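Local coordinates for protein transferrin (Manduca sexta, PDB 6WB6) that binds a single ferric ion per molecule together with a carbonate anion and transports iron as a secreted glycoprotein, at residues A[439-444]-A[557-562]. Sequence-based numbering, arbitrary orientation.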
ATOM      1  N   VAL A 439     -26.596  -0.781  -9.167  1.00 20.60           N
ATOM      2  CA  VAL A 439     -27.094  -1.890  -9.964  1.00 21.82           C
ATOM      3  C   VAL A 439     -28.609  -1.871  -9.944  1.00 21.66           C
ATOM      4  O   VAL A 439     -29.239  -1.057  -9.265  1.00 25.39           O
ATOM      5  CB  VAL A 439     -26.566  -3.258  -9.498  1.00 22.42           C
ATOM      6  CG1 VAL A 439     -25.062  -3.197  -9.358  1.00 23.81           C
ATOM      7  CG2 VAL A 439     -27.218  -3.700  -8.194  1.00 28.42           C
ATOM      8  N   ALA A 440     -29.174  -2.748 -10.771  1.00 30.30           N
ATOM      9  CA  ALA A 440     -30.611  -2.911 -10.953  1.00 32.66           C
ATOM     10  C   ALA A 440     -30.939  -4.362 -10.652  1.00 32.68           C
ATOM     11  O   ALA A 440     -30.592  -5.250 -11.442  1.00 20.47           O
ATOM     12  CB  ALA A 440     -31.039  -2.552 -12.369  1.00 27.19           C
ATOM     13  N   VAL A 441     -31.605  -4.594  -9.521  1.00 22.98           N
ATOM     14  CA  VAL A 441     -31.904  -5.937  -9.043  1.00 22.41           C
ATOM     15  C   VAL A 441     -33.306  -6.307  -9.507  1.00 25.75           C
ATOM     16  O   VAL A 441     -34.249  -5.513  -9.344  1.00 21.73           O
ATOM     17  CB  VAL A 441     -31.789  -6.007  -7.509  1.00 23.79           C
ATOM     18  CG1 VAL A 441     -32.012  -7.415  -7.008  1.00 31.18           C
ATOM     19  CG2 VAL A 441     -30.435  -5.470  -7.046  1.00 18.00           C
ATOM     20  N   VAL A 442     -33.434  -7.492 -10.112  1.00 21.61           N
ATOM     21  CA  VAL A 442     -34.708  -8.040 -10.571  1.00 30.30           C
ATOM     22  C   VAL A 442     -34.862  -9.456 -10.017  1.00 28.15           C
ATOM     23  O   VAL A 442     -33.885 -10.111  -9.668  1.00 21.68           O
ATOM     24  CB  VAL A 442     -34.826  -8.056 -12.111  1.00 26.50           C
ATOM     25  CG1 VAL A 442     -35.063  -6.636 -12.638  1.00 26.39           C
ATOM     26  CG2 VAL A 442     -33.571  -8.685 -12.784  1.00 28.25           C
ATOM     27  N   LYS A 443     -36.111  -9.911  -9.909  1.00 36.47           N
ATOM     28  CA  LYS A 443     -36.361 -11.311  -9.594  1.00 30.31           C
ATOM     29  C   LYS A 443     -35.981 -12.185 -10.780  1.00 30.02           C
ATOM     30  O   LYS A 443     -36.092 -11.779 -11.937  1.00 27.55           O
ATOM     31  CB  LYS A 443     -37.825 -11.542  -9.242  1.00 32.24           C
ATOM     32  CG  LYS A 443     -38.248 -10.914  -7.931  1.00 37.48           C
ATOM     33  CD  LYS A 443     -39.487 -11.565  -7.360  1.00 30.08           C
ATOM     34  CE  LYS A 443     -39.840 -10.912  -6.032  1.00 27.02           C
ATOM     35  NZ  LYS A 443     -41.111 -11.375  -5.422  1.00 28.78           N
ATOM     36  N   LYS A 444     -35.521 -13.396 -10.493  1.00 34.44           N
ATOM     37  CA  LYS A 444     -35.191 -14.288 -11.586  1.00 28.67           C
ATOM     38  C   LYS A 444     -36.439 -14.566 -12.404  1.00 30.03           C
ATOM     39  O   LYS A 444     -37.531 -14.734 -11.861  1.00 30.59           O
ATOM     40  CB  LYS A 444     -34.593 -15.594 -11.067  1.00 47.46           C
ATOM     41  CG  LYS A 444     -33.144 -15.452 -10.642  1.00 45.82           C
ATOM     42  CD  LYS A 444     -32.412 -16.770 -10.653  1.00 46.41           C
ATOM     43  CE  LYS A 444     -31.111 -16.660  -9.863  1.00 41.26           C
ATOM     44  NZ  LYS A 444     -30.271 -17.879  -9.981  1.00 53.70           N
ATOM     45  N   TYR A 557     -32.766 -13.746  -7.052  1.00 30.93           N
ATOM     46  CA  TYR A 557     -32.590 -12.424  -7.626  1.00 29.71           C
ATOM     47  C   TYR A 557     -31.400 -12.394  -8.571  1.00 33.09           C
ATOM     48  O   TYR A 557     -30.457 -13.187  -8.450  1.00 23.95           O
ATOM     49  CB  TYR A 557     -32.396 -11.388  -6.541  1.00 22.24           C
ATOM     50  CG  TYR A 557     -33.624 -11.244  -5.713  1.00 27.04           C
ATOM     51  CD1 TYR A 557     -34.646 -10.396  -6.108  1.00 30.71           C
ATOM     52  CD2 TYR A 557     -33.784 -11.969  -4.541  1.00 34.32           C
ATOM     53  CE1 TYR A 557     -35.789 -10.256  -5.354  1.00 31.31           C
ATOM     54  CE2 TYR A 557     -34.932 -11.832  -3.767  1.00 34.66           C
ATOM     55  CZ  TYR A 557     -35.933 -10.973  -4.185  1.00 37.58           C
ATOM     56  OH  TYR A 557     -37.089 -10.821  -3.447  1.00 34.35           O
ATOM     57  N   GLU A 558     -31.477 -11.472  -9.526  1.00 22.63           N
ATOM     58  CA  GLU A 558     -30.467 -11.302 -10.553  1.00 30.63           C
ATOM     59  C   GLU A 558     -30.212  -9.819 -10.728  1.00 27.53           C
ATOM     60  O   GLU A 558     -30.984  -8.976 -10.266  1.00 26.97           O
ATOM     61  CB  GLU A 558     -30.926 -11.889 -11.890  1.00 30.38           C
ATOM     62  CG  GLU A 558     -30.448 -13.263 -12.213  1.00 42.87           C
ATOM     63  CD  GLU A 558     -31.230 -13.817 -13.382  1.00 40.07           C
ATOM     64  OE1 GLU A 558     -32.203 -13.138 -13.792  1.00 36.06           O
ATOM     65  OE2 GLU A 558     -30.893 -14.910 -13.876  1.00 57.72           O
ATOM     66  N   LEU A 559     -29.151  -9.504 -11.459  1.00 27.54           N
ATOM     67  CA  LEU A 559     -28.884  -8.135 -11.877  1.00 26.35           C
ATOM     68  C   LEU A 559     -29.324  -7.953 -13.316  1.00 32.02           C
ATOM     69  O   LEU A 559     -29.128  -8.838 -14.149  1.00 26.54           O
ATOM     70  CB  LEU A 559     -27.406  -7.804 -11.727  1.00 28.29           C
ATOM     71  CG  LEU A 559     -26.932  -8.036 -10.292  1.00 27.04           C
ATOM     72  CD1 LEU A 559     -25.438  -7.735 -10.151  1.00 27.39           C
ATOM     73  CD2 LEU A 559     -27.782  -7.192  -9.311  1.00 21.42           C
ATOM     74  N   LEU A 560     -29.968  -6.825 -13.579  1.00 24.58           N
ATOM     75  CA  LEU A 560     -30.334  -6.397 -14.925  1.00 27.04           C
ATOM     76  C   LEU A 560     -29.196  -5.545 -15.461  1.00 31.74           C
ATOM     77  O   LEU A 560     -28.947  -4.451 -14.942  1.00 22.44           O
ATOM     78  CB  LEU A 560     -31.638  -5.602 -14.887  1.00 28.85           C
ATOM     79  CG  LEU A 560     -32.146  -4.983 -16.181  1.00 24.55           C
ATOM     80  CD1 LEU A 560     -32.453  -6.098 -17.152  1.00 25.23           C
ATOM     81  CD2 LEU A 560     -33.367  -4.113 -15.922  1.00 27.01           C
ATOM     82  N   CYS A 561     -28.523  -6.036 -16.513  1.00 29.21           N
ATOM     83  CA  CYS A 561     -27.304  -5.424 -17.048  1.00 25.75           C
ATOM     84  C   CYS A 561     -27.620  -4.238 -17.960  1.00 27.00           C
ATOM     85  O   CYS A 561     -27.323  -4.222 -19.153  1.00 34.36           O
ATOM     86  CB  CYS A 561     -26.492  -6.473 -17.795  1.00 31.30           C
ATOM     87  SG  CYS A 561     -26.349  -8.009 -16.925  1.00 32.98           S
ATOM     88  N   LEU A 562     -28.228  -3.216 -17.375  1.00 26.93           N
ATOM     89  CA  LEU A 562     -28.544  -2.037 -18.165  1.00 23.33           C
ATOM     90  C   LEU A 562     -27.303  -1.422 -18.813  1.00 25.11           C
ATOM     91  O   LEU A 562     -27.433  -0.672 -19.793  1.00 28.56           O
ATOM     92  CB  LEU A 562     -29.267  -1.000 -17.285  1.00 22.22           C
ATOM     93  CG  LEU A 562     -30.672  -1.418 -16.818  1.00 28.63           C
ATOM     94  CD1 LEU A 562     -31.238  -0.532 -15.705  1.00 32.88           C
ATOM     95  CD2 LEU A 562     -31.602  -1.415 -18.018  1.00 31.21           C
TER
HETATM   96  O   HOH W   1     -27.557  -4.250 -12.603  1.00 26.75           O
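V442 and E558 form an antiparallel hydrogen-bonded pair: V442 N donates to E558 O (2.9 Å), and E558 N returns a nearly straight bond to V442 O (2.8 Å, 167° at the hydrogen). Two residues along, past the non-hydrogen-bonded pair V441/L559, L560 N reaches A440 O at 2.7 Å. Their return bond is missing; the strands have spread here, and a water bridges A440 N and L560 O instead.

The side chain of K444 crosses that of E558 at about a right angle, its CG 3.7 Å from the carboxylate carbon CD. The charges stay apart, K444 NZ lying 4.9 Å from E558 OE2, while E558 OE1 makes its salt bridge to R569. An alanine in place of E558 would probably leave R569 without this acidic mate and the aliphatic part of K444 free to shift.

K443 and Y557 run side by side in the same direction, the lysine's CG 3.6 Å from Y557 CE1; the extended lysine chain carries NZ on to D537. On the face of V441 and L559, L559 CD2 closes a triangle of methyls with V439 CG2 (3.7 Å) and V441 CG2, the beta-branched valines suiting an extended strand. With CG1 anti to its backbone N (chi1 -176°), V441 also brings that methyl to Y557 CB. The small A440 lets L560 CB and L562 CD1 approach its methyl.

Strand 437-443 pairs antiparallel with both 542-545 and 557-560, in the mixed sheet of one domain of the C-terminal transferrin lobe, the periplasmic-binding-protein-like fold, away from the iron site.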